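PDB 6MC8: DNA repair protein PprA from Deinococcus deserti, which takes part in DNA damage repair, is radiation-induced, binds DNA and forms filaments, with a link to genome segregation. Local coordinates for residues L42-V52 with L69-W80; L155-R166 with E270-K278. The protein carries 2 engineered substitutions. All coordinates share one frame; numbering follows the deposited sequence.

Two contacts illustrate how PprA is held together at different ranges of sequence: one joins neighbouring helices near the N-terminus, the other parts over 100 residues apart. Interaction 1 sets the close of helix 35-43 and the loop after it against the C-terminal half of helix 62-80. Interaction 2 comes later, in series with the first, and brings helix 156-163 against the start of the long helix 274-304. Their centres are 29 Å apart and their nearest atoms about 13 Å, yet helix 274-304 passes by both: its first turn belongs to interaction 2, while Leu291 and Arg298 pack on interaction 1. The first contact is internal to the chain; the second lies beside the second subunit of the dimer.

Interaction 1 (L42-V52 with L69-W80)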
loop_
_atom_site.group_PDB
_atom_site.type_symbol
_atom_site.label_atom_id
_atom_site.label_comp_id
_atom_site.label_asym_id
_atom_site.label_seq_id
_atom_site.Cartn_x
_atom_site.Cartn_y
_atom_site.Cartn_z
ATOM N N LEU A 42 -33.930 0.970 11.235
ATOM C CA LEU A 42 -33.058 0.140 10.413
ATOM C C LEU A 42 -31.739 -0.150 11.117
ATOM O O LEU A 42 -31.302 -1.303 11.187
ATOM C CB LEU A 42 -32.810 0.817 9.070
ATOM C CG LEU A 42 -31.886 0.062 8.121
ATOM C CD1 LEU A 42 -32.488 -1.273 7.772
ATOM C CD2 LEU A 42 -31.625 0.875 6.877
ATOM N N VAL A 43 -31.086 0.885 11.650
ATOM C CA VAL A 43 -29.783 0.695 12.273
ATOM C C VAL A 43 -29.876 0.154 13.689
ATOM O O VAL A 43 -28.851 -0.216 14.264
ATOM C CB VAL A 43 -28.964 2.002 12.254
ATOM C CG1 VAL A 43 -28.694 2.427 10.830
ATOM C CG2 VAL A 43 -29.671 3.101 13.023
ATOM N N ALA A 44 -31.081 0.077 14.261
ATOM C CA ALA A 44 -31.247 -0.599 15.541
ATOM C C ALA A 44 -31.175 -2.112 15.402
ATOM O O ALA A 44 -30.980 -2.804 16.404
ATOM C CB ALA A 44 -32.569 -0.201 16.191
ATOM N N THR A 45 -31.321 -2.637 14.184
ATOM C CA THR A 45 -31.055 -4.046 13.939
ATOM C C THR A 45 -29.570 -4.365 14.017
ATOM O O THR A 45 -29.209 -5.534 14.170
ATOM C CB THR A 45 -31.599 -4.465 12.574
ATOM O OG1 THR A 45 -30.910 -3.754 11.541
ATOM C CG2 THR A 45 -33.081 -4.160 12.484
ATOM N N ALA A 46 -28.710 -3.360 13.910
ATOM C CA ALA A 46 -27.290 -3.512 14.163
ATOM C C ALA A 46 -26.889 -3.060 15.559
ATOM O O ALA A 46 -25.697 -2.980 15.848
ATOM C CB ALA A 46 -26.481 -2.747 13.118
ATOM N N GLY A 47 -27.847 -2.770 16.429
ATOM C CA GLY A 47 -27.543 -2.419 17.797
ATOM C C GLY A 47 -27.300 -0.953 18.052
ATOM O O GLY A 47 -26.846 -0.600 19.143
ATOM N N LEU A 48 -27.594 -0.090 17.088
ATOM C CA LEU A 48 -27.326 1.331 17.236
ATOM C C LEU A 48 -28.533 2.057 17.810
ATOM O O LEU A 48 -29.679 1.737 17.491
ATOM C CB LEU A 48 -26.963 1.956 15.891
ATOM C CG LEU A 48 -25.569 1.815 15.289
ATOM C CD1 LEU A 48 -25.321 0.451 14.683
ATOM C CD2 LEU A 48 -25.383 2.884 14.259
ATOM N N GLN A 49 -28.251 3.048 18.627
ATOM C CA GLN A 49 -29.282 4.004 19.067
ATOM C C GLN A 49 -28.981 5.255 18.247
ATOM O O GLN A 49 -28.013 5.892 18.500
ATOM C CB GLN A 49 -29.235 4.205 20.572
ATOM C CG GLN A 49 -30.042 3.190 21.345
ATOM C CD GLN A 49 -29.729 3.288 22.801
ATOM O OE1 GLN A 49 -28.600 3.498 23.167
ATOM N NE2 GLN A 49 -30.725 3.156 23.646
ATOM N N SER A 50 -29.833 5.581 17.293
ATOM C CA SER A 50 -29.557 6.636 16.328
ATOM C C SER A 50 -29.705 8.012 16.961
ATOM O O SER A 50 -30.603 8.253 17.769
ATOM C CB SER A 50 -30.490 6.510 15.126
ATOM O OG SER A 50 -30.233 7.511 14.165
ATOM N N ASP A 51 -28.811 8.918 16.582
ATOM C CA ASP A 51 -28.792 10.275 17.103
ATOM C C ASP A 51 -29.346 11.299 16.125
ATOM O O ASP A 51 -29.314 12.493 16.426
ATOM C CB ASP A 51 -27.362 10.669 17.489
ATOM C CG ASP A 51 -26.864 9.939 18.709
ATOM O OD1 ASP A 51 -27.682 9.603 19.583
ATOM O OD2 ASP A 51 -25.650 9.702 18.797
ATOM N N VAL A 52 -29.866 10.865 14.976
ATOM C CA VAL A 52 -30.142 11.792 13.882
ATOM C C VAL A 52 -31.395 12.613 14.171
ATOM O O VAL A 52 -31.453 13.811 13.867
ATOM C CB VAL A 52 -30.253 11.020 12.554
ATOM C CG1 VAL A 52 -30.452 11.968 11.393
ATOM C CG2 VAL A 52 -29.022 10.176 12.340
ATOM N N LEU A 69 -25.817 10.410 9.492
ATOM C CA LEU A 69 -26.511 9.320 8.776
ATOM C C LEU A 69 -25.485 8.362 8.181
ATOM O O LEU A 69 -25.669 7.178 8.250
ATOM C CB LEU A 69 -27.422 9.917 7.706
ATOM C CG LEU A 69 -28.726 10.502 8.215
ATOM C CD1 LEU A 69 -29.496 11.098 7.081
ATOM C CD2 LEU A 69 -29.556 9.452 8.871
ATOM N N THR A 70 -24.439 8.929 7.624
ATOM C CA THR A 70 -23.312 8.203 7.038
ATOM C C THR A 70 -22.553 7.466 8.127
ATOM O O THR A 70 -22.125 6.400 7.874
ATOM C CB THR A 70 -22.437 9.185 6.269
ATOM O OG1 THR A 70 -23.296 9.697 5.267
ATOM C CG2 THR A 70 -21.221 8.556 5.648
ATOM N N GLN A 71 -22.384 8.086 9.280
ATOM C CA GLN A 71 -21.634 7.459 10.377
ATOM C C GLN A 71 -22.392 6.234 10.858
ATOM O O GLN A 71 -21.771 5.232 11.031
ATOM C CB GLN A 71 -21.327 8.473 11.473
ATOM C CG GLN A 71 -20.723 7.858 12.718
ATOM C CD GLN A 71 -20.462 8.813 13.853
ATOM O OE1 GLN A 71 -21.170 8.859 14.831
ATOM N NE2 GLN A 71 -19.411 9.589 13.739
ATOM N N GLU A 72 -23.707 6.336 10.959
ATOM C CA GLU A 72 -24.498 5.240 11.494
ATOM C C GLU A 72 -24.697 4.140 10.460
ATOM O O GLU A 72 -24.810 2.964 10.815
ATOM C CB GLU A 72 -25.833 5.775 12.000
ATOM C CG GLU A 72 -25.688 6.665 13.214
ATOM C CD GLU A 72 -27.002 7.233 13.688
ATOM O OE1 GLU A 72 -28.018 7.045 12.997
ATOM O OE2 GLU A 72 -27.023 7.869 14.760
ATOM N N LEU A 73 -24.736 4.506 9.178
ATOM C CA LEU A 73 -24.837 3.512 8.115
ATOM C C LEU A 73 -23.560 2.690 7.999
ATOM O O LEU A 73 -23.615 1.484 7.737
ATOM C CB LEU A 73 -25.149 4.199 6.789
ATOM C CG LEU A 73 -25.303 3.347 5.530
ATOM C CD1 LEU A 73 -26.533 2.468 5.586
ATOM C CD2 LEU A 73 -25.321 4.229 4.310
ATOM N N ARG A 74 -22.403 3.319 8.196
ATOM C CA ARG A 74 -21.143 2.589 8.123
ATOM C C ARG A 74 -20.946 1.700 9.343
ATOM O O ARG A 74 -20.343 0.628 9.242
ATOM C CB ARG A 74 -19.980 3.566 7.968
ATOM C CG ARG A 74 -19.917 4.234 6.610
ATOM C CD ARG A 74 -18.856 5.309 6.564
ATOM N NE ARG A 74 -18.832 5.975 5.271
ATOM C CZ ARG A 74 -18.121 7.062 4.999
ATOM N NH1 ARG A 74 -17.387 7.630 5.942
ATOM N NH2 ARG A 74 -18.169 7.597 3.790
ATOM N N LEU A 75 -21.451 2.122 10.502
ATOM C CA LEU A 75 -21.375 1.273 11.683
ATOM C C LEU A 75 -22.342 0.101 11.574
ATOM O O LEU A 75 -22.059 -0.996 12.064
ATOM C CB LEU A 75 -21.645 2.097 12.943
ATOM C CG LEU A 75 -21.509 1.365 14.280
ATOM C CD1 LEU A 75 -20.108 0.806 14.437
ATOM C CD2 LEU A 75 -21.844 2.275 15.437
ATOM N N ALA A 76 -23.478 0.311 10.910
ATOM C CA ALA A 76 -24.422 -0.778 10.704
ATOM C C ALA A 76 -23.890 -1.795 9.703
ATOM O O ALA A 76 -24.135 -2.995 9.845
ATOM C CB ALA A 76 -25.771 -0.225 10.251
ATOM N N HIS A 77 -23.150 -1.338 8.689
ATOM C CA HIS A 77 -22.586 -2.272 7.721
ATOM C C HIS A 77 -21.394 -3.029 8.284
ATOM O O HIS A 77 -21.062 -4.113 7.794
ATOM C CB HIS A 77 -22.199 -1.558 6.429
ATOM C CG HIS A 77 -23.341 -1.355 5.491
ATOM N ND1 HIS A 77 -23.924 -2.400 4.812
ATOM C CD2 HIS A 77 -23.991 -0.239 5.094
ATOM C CE1 HIS A 77 -24.895 -1.938 4.050
ATOM N NE2 HIS A 77 -24.955 -0.629 4.200
ATOM N N ASP A 78 -20.737 -2.482 9.309
ATOM C CA ASP A 78 -19.685 -3.228 9.990
ATOM C C ASP A 78 -20.265 -4.406 10.756
ATOM O O ASP A 78 -19.577 -5.399 11.002
ATOM C CB ASP A 78 -18.916 -2.317 10.945
ATOM C CG ASP A 78 -18.060 -1.310 10.231
ATOM O OD1 ASP A 78 -17.594 -1.603 9.117
ATOM O OD2 ASP A 78 -17.851 -0.220 10.786
ATOM N N ARG A 79 -21.536 -4.313 11.127
ATOM C CA ARG A 79 -22.169 -5.304 11.972
ATOM C C ARG A 79 -23.116 -6.213 11.207
ATOM O O ARG A 79 -23.269 -7.379 11.577
ATOM C CB ARG A 79 -22.887 -4.584 13.106
ATOM C CG ARG A 79 -21.901 -3.898 14.010
ATOM C CD ARG A 79 -22.570 -3.054 15.034
ATOM N NE ARG A 79 -21.612 -2.503 15.980
ATOM C CZ ARG A 79 -21.941 -1.741 17.011
ATOM N NH1 ARG A 79 -23.209 -1.442 17.234
ATOM N NH2 ARG A 79 -21.003 -1.288 17.822
ATOM N N TRP A 80 -23.732 -5.708 10.138
ATOM C CA TRP A 80 -24.522 -6.558 9.255
ATOM C C TRP A 80 -23.660 -7.602 8.559
ATOM O O TRP A 80 -24.120 -8.722 8.320
ATOM C CB TRP A 80 -25.251 -5.686 8.239
ATOM C CG TRP A 80 -26.408 -4.946 8.811
ATOM C CD1 TRP A 80 -27.106 -5.264 9.931
ATOM C CD2 TRP A 80 -26.949 -3.712 8.339
ATOM N NE1 TRP A 80 -28.084 -4.336 10.159
ATOM C CE2 TRP A 80 -28.004 -3.365 9.198
ATOM C CE3 TRP A 80 -26.655 -2.874 7.261
ATOM C CZ2 TRP A 80 -28.768 -2.220 9.012
ATOM C CZ3 TRP A 80 -27.413 -1.740 7.081
ATOM C CH2 TRP A 80 -28.457 -1.421 7.951
#
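The indole of Trp80 meets residues 42-45 with its edge: Leu42 O lies in the ring plane beside CZ2, and Thr45 OG1 accepts from NE1 at 3.2 Å, also close to that plane. One face, toward the rim, is taken by Ala76 O of its own helix, and the ring also meets Phe257. The guanidinium of Arg79 carries Leu75 CD1 on one face and, at its edge, Ala46 O, which accepts from NH1 at 3.2 Å with an N-H...O angle of 161°. A Schellman motif, with Gly47 at C-prime, closes the helix that precedes it; Leu48 N bonds to Val43 O and Gly47 N to Ala44 O. Thr45 OG1 sits between the backbone N and the carbonyl carbon (chi1 64°), which lets it donate to Leu42 O while receiving the indole N-H, so one hydroxyl joins the helix end to the tryptophan.

Between these polar points the packing is close. Ala46 CB rests on Ala76 CA at 3.7 Å, a small-residue meeting that brings the backbones near. Leu48 points toward helix 62-80, CG against Leu75 CD2 at 3.8 Å and CD2 beside the aliphatic part of Glu72. Further along, Val52 CG2 touches Leu69 CD2 at 3.6 Å, next to Phe39 and Leu36 of helix 35-43. The carboxylate of Glu72, its chain extended beyond CG, spans the turn that starts the next helix: both oxygens use their syn lone pairs, OE1 for Ser50 OG and OE2, which also accepts from Gln68 NE2, for Asp51 N at 2.8 Å, nearly straight at 169°.

Interaction 2 (L155-R166 with E270-K278); sequences LGQLRVLIEDAR and EGREVDRWK
Ile162 CD1 lies over one face of the Trp277 indole, off-centre toward the rim, and comes within 3.7 Å of CG in a CH-pi contact. The far end of the ring is met by two leucines: Leu158 CD1 at 3.6 Å from CH2, crossing at about a right angle, and Leu155 CD1 at 3.7 Å from CZ3. The ring is carried along Ile162, Leu158 and the N-cap residue Leu155 by a chi1 of 174°, which sets CG anti to the backbone N. Were the indole replaced by an alanine here, the three aliphatic ends would probably lose their shared partner and Thr183 OG1 its N-H donor.

Val274 sets its CG2 against Arg159 NH1 at 3.4 Å, while its CG1 lies over the guanidinium face. A water links Glu163 OE2 to Val274 N. Arg272 runs its extended chain past the end of helix 156-163, its CA 3.3 Å from Ile162 O in a CA-H...O contact; its guanidinium meets Glu163 O and Ala165 O edge-on in weak bonds, its exact placement uncertain.

Outside this shell, Arg185 bonds to Ile162 O and Gly271 O, tying both segments to strand 179-186, and His147 of the second subunit packs on Arg272. The whole is a helix-helix packing contact beside the sheet of strands 168-176, 179-186 and 189-195: the axes of 156-163 and 274-278 run at 113° to each other, 10.4 Å apart at closest approach.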
loop_
_atom_site.group_PDB
_atom_site.type_symbol
_atom_site.label_atom_id
_atom_site.label_comp_id
_atom_site.label_asym_id
_atom_site.label_seq_id
_atom_site.Cartn_x
_atom_site.Cartn_y
_atom_site.Cartn_z
ATOM N N LEU A 155 1.762 -16.335 15.044
ATOM C CA LEU A 155 1.574 -14.897 15.164
ATOM C C LEU A 155 2.750 -14.147 14.542
ATOM O O LEU A 155 2.827 -12.919 14.640
ATOM C CB LEU A 155 1.364 -14.530 16.640
ATOM C CG LEU A 155 0.710 -13.213 17.074
ATOM C CD1 LEU A 155 -0.712 -13.161 16.573
ATOM C CD2 LEU A 155 0.730 -13.072 18.576
ATOM N N GLY A 156 3.647 -14.866 13.862
ATOM C CA GLY A 156 4.846 -14.242 13.328
ATOM C C GLY A 156 4.601 -13.512 12.024
ATOM O O GLY A 156 5.284 -12.534 11.712
ATOM N N GLN A 157 3.644 -13.998 11.231
ATOM C CA GLN A 157 3.202 -13.255 10.055
ATOM C C GLN A 157 2.558 -11.932 10.445
ATOM O O GLN A 157 2.891 -10.885 9.886
ATOM C CB GLN A 157 2.230 -14.093 9.227
ATOM C CG GLN A 157 2.867 -15.063 8.259
ATOM C CD GLN A 157 1.850 -15.977 7.618
ATOM O OE1 GLN A 157 0.752 -16.133 8.122
ATOM N NE2 GLN A 157 2.183 -16.519 6.465
ATOM N N LEU A 158 1.654 -11.960 11.423
ATOM C CA LEU A 158 0.925 -10.755 11.805
ATOM C C LEU A 158 1.821 -9.755 12.517
ATOM O O LEU A 158 1.559 -8.553 12.472
ATOM C CB LEU A 158 -0.266 -11.121 12.685
ATOM C CG LEU A 158 -1.407 -11.821 11.963
ATOM C CD1 LEU A 158 -2.411 -12.362 12.947
ATOM C CD2 LEU A 158 -2.070 -10.845 11.014
ATOM N N ARG A 159 2.882 -10.226 13.171
ATOM C CA ARG A 159 3.764 -9.323 13.902
ATOM C C ARG A 159 4.554 -8.433 12.953
ATOM O O ARG A 159 4.745 -7.244 13.215
ATOM C CB ARG A 159 4.696 -10.125 14.807
ATOM C CG ARG A 159 5.601 -9.280 15.672
ATOM C CD ARG A 159 6.355 -10.133 16.660
ATOM N NE ARG A 159 5.455 -10.702 17.655
ATOM C CZ ARG A 159 5.079 -10.073 18.763
ATOM N NH1 ARG A 159 5.538 -8.858 19.021
ATOM N NH2 ARG A 159 4.256 -10.661 19.618
ATOM N N VAL A 160 4.990 -8.986 11.823
ATOM C CA VAL A 160 5.737 -8.192 10.857
ATOM C C VAL A 160 4.793 -7.302 10.052
ATOM O O VAL A 160 5.132 -6.164 9.711
ATOM C CB VAL A 160 6.575 -9.124 9.962
ATOM C CG1 VAL A 160 7.368 -8.347 8.934
ATOM C CG2 VAL A 160 7.503 -9.968 10.807
ATOM N N LEU A 161 3.584 -7.790 9.769
ATOM C CA LEU A 161 2.623 -7.010 8.991
ATOM C C LEU A 161 2.100 -5.813 9.780
ATOM O O LEU A 161 1.854 -4.743 9.215
ATOM C CB LEU A 161 1.467 -7.906 8.543
ATOM C CG LEU A 161 1.748 -8.988 7.499
ATOM C CD1 LEU A 161 0.582 -9.942 7.408
ATOM C CD2 LEU A 161 2.031 -8.386 6.148
ATOM N N ILE A 162 1.932 -5.973 11.091
ATOM C CA ILE A 162 1.440 -4.875 11.918
ATOM C C ILE A 162 2.557 -3.874 12.196
ATOM O O ILE A 162 2.378 -2.663 12.028
ATOM C CB ILE A 162 0.814 -5.426 13.213
ATOM C CG1 ILE A 162 -0.504 -6.134 12.914
ATOM C CG2 ILE A 162 0.563 -4.341 14.214
ATOM C CD1 ILE A 162 -1.004 -6.973 14.054
ATOM N N GLU A 163 3.732 -4.364 12.598
ATOM C CA GLU A 163 4.822 -3.472 12.988
ATOM C C GLU A 163 5.459 -2.793 11.782
ATOM O O GLU A 163 5.677 -1.577 11.787
ATOM C CB GLU A 163 5.889 -4.244 13.763
ATOM C CG GLU A 163 5.502 -4.667 15.156
ATOM C CD GLU A 163 6.583 -5.486 15.824
ATOM O OE1 GLU A 163 7.533 -5.892 15.132
ATOM O OE2 GLU A 163 6.493 -5.709 17.043
ATOM N N ASP A 164 5.770 -3.562 10.744
ATOM C CA ASP A 164 6.707 -3.129 9.720
ATOM C C ASP A 164 6.063 -2.820 8.379
ATOM O O ASP A 164 6.658 -2.097 7.579
ATOM C CB ASP A 164 7.781 -4.203 9.520
ATOM C CG ASP A 164 8.590 -4.450 10.766
ATOM O OD1 ASP A 164 8.790 -3.500 11.544
ATOM O OD2 ASP A 164 9.001 -5.605 10.982
ATOM N N ALA A 165 4.877 -3.334 8.106
ATOM C CA ALA A 165 4.336 -3.202 6.767
ATOM C C ALA A 165 3.430 -1.984 6.642
ATOM O O ALA A 165 3.033 -1.350 7.619
ATOM C CB ALA A 165 3.575 -4.466 6.373
ATOM N N ARG A 166 3.121 -1.665 5.392
ATOM C CA ARG A 166 2.091 -0.727 4.973
ATOM C C ARG A 166 0.787 -1.503 4.842
ATOM O O ARG A 166 0.547 -2.401 5.653
ATOM C CB ARG A 166 2.501 -0.021 3.688
ATOM C CG ARG A 166 3.713 0.868 3.894
ATOM C CD ARG A 166 4.314 1.335 2.595
ATOM N NE ARG A 166 5.549 2.079 2.812
ATOM C CZ ARG A 166 5.649 3.400 2.786
ATOM N NH1 ARG A 166 4.592 4.140 2.504
ATOM N NH2 ARG A 166 6.817 3.978 3.005
ATOM N N GLU A 270 -0.839 3.409 17.788
ATOM C CA GLU A 270 -1.236 2.125 18.352
ATOM C C GLU A 270 -1.514 1.085 17.276
ATOM O O GLU A 270 -1.571 -0.106 17.588
ATOM C CB GLU A 270 -2.471 2.302 19.238
ATOM C CG GLU A 270 -2.239 3.102 20.513
ATOM C CD GLU A 270 -2.334 4.604 20.309
ATOM O OE1 GLU A 270 -2.630 5.043 19.181
ATOM O OE2 GLU A 270 -2.109 5.348 21.283
ATOM N N GLY A 271 -1.598 1.518 16.021
ATOM C CA GLY A 271 -1.851 0.676 14.838
ATOM C C GLY A 271 -0.722 -0.275 14.533
ATOM O O GLY A 271 -0.944 -1.207 13.814
ATOM N N ARG A 272 0.482 0.034 14.987
ATOM C CA ARG A 272 1.648 -0.840 14.720
ATOM C C ARG A 272 2.031 -1.708 15.919
ATOM O O ARG A 272 3.092 -2.291 15.857
ATOM C CB ARG A 272 2.828 -0.028 14.208
ATOM C CG ARG A 272 2.515 0.686 12.915
ATOM C CD ARG A 272 3.692 0.990 12.047
ATOM N NE ARG A 272 3.195 1.513 10.811
ATOM C CZ ARG A 272 3.105 0.849 9.702
ATOM N NH1 ARG A 272 3.509 -0.391 9.631
ATOM N NH2 ARG A 272 2.605 1.430 8.643
ATOM N N GLU A 273 1.189 -1.788 16.942
ATOM C CA GLU A 273 1.500 -2.602 18.105
ATOM C C GLU A 273 0.636 -3.855 18.095
ATOM O O GLU A 273 -0.557 -3.788 17.791
ATOM C CB GLU A 273 1.286 -1.810 19.394
ATOM C CG GLU A 273 2.192 -0.600 19.522
ATOM C CD GLU A 273 3.657 -0.961 19.647
ATOM O OE1 GLU A 273 3.969 -2.023 20.222
ATOM O OE2 GLU A 273 4.505 -0.178 19.173
ATOM N N VAL A 274 1.242 -4.996 18.422
ATOM C CA VAL A 274 0.517 -6.258 18.335
ATOM C C VAL A 274 -0.337 -6.476 19.577
ATOM O O VAL A 274 -1.322 -7.221 19.542
ATOM C CB VAL A 274 1.491 -7.426 18.104
ATOM C CG1 VAL A 274 2.249 -7.233 16.808
ATOM C CG2 VAL A 274 2.456 -7.556 19.259
ATOM N N ASP A 275 0.016 -5.833 20.690
ATOM C CA ASP A 275 -0.780 -5.991 21.898
ATOM C C ASP A 275 -2.050 -5.158 21.816
ATOM O O ASP A 275 -3.043 -5.456 22.490
ATOM C CB ASP A 275 0.042 -5.620 23.130
ATOM C CG ASP A 275 1.164 -6.604 23.402
ATOM O OD1 ASP A 275 1.042 -7.776 22.994
ATOM O OD2 ASP A 275 2.162 -6.210 24.039
ATOM N N ARG A 276 -2.036 -4.109 20.993
ATOM C CA ARG A 276 -3.261 -3.379 20.695
ATOM C C ARG A 276 -4.192 -4.213 19.826
ATOM O O ARG A 276 -5.393 -4.294 20.098
ATOM C CB ARG A 276 -2.937 -2.059 20.003
ATOM C CG ARG A 276 -4.163 -1.257 19.639
ATOM C CD ARG A 276 -4.826 -0.656 20.856
ATOM N NE ARG A 276 -6.051 0.042 20.495
ATOM C CZ ARG A 276 -7.266 -0.485 20.583
ATOM N NH1 ARG A 276 -7.425 -1.702 21.075
ATOM N NH2 ARG A 276 -8.325 0.221 20.219
ATOM N N TRP A 277 -3.641 -4.839 18.775
ATOM C CA TRP A 277 -4.419 -5.687 17.874
ATOM C C TRP A 277 -5.044 -6.865 18.607
ATOM O O TRP A 277 -6.160 -7.283 18.283
ATOM C CB TRP A 277 -3.534 -6.207 16.740
ATOM C CG TRP A 277 -4.244 -7.195 15.869
ATOM C CD1 TRP A 277 -5.149 -6.930 14.891
ATOM C CD2 TRP A 277 -4.190 -8.620 15.988
ATOM N NE1 TRP A 277 -5.626 -8.101 14.360
ATOM C CE2 TRP A 277 -5.055 -9.152 15.022
ATOM C CE3 TRP A 277 -3.487 -9.494 16.819
ATOM C CZ2 TRP A 277 -5.226 -10.519 14.851
ATOM C CZ3 TRP A 277 -3.657 -10.844 16.650
ATOM C CH2 TRP A 277 -4.518 -11.347 15.673
ATOM N N LYS A 278 -4.325 -7.429 19.577
ATOM C CA LYS A 278 -4.880 -8.512 20.378
ATOM C C LYS A 278 -6.045 -8.018 21.223
ATOM O O LYS A 278 -7.029 -8.737 21.421
ATOM C CB LYS A 278 -3.787 -9.117 21.257
ATOM C CG LYS A 278 -3.154 -10.363 20.683
ATOM C CD LYS A 278 -1.930 -10.779 21.477
HETATM O O HOH W 1 4.327 -4.832 17.930
#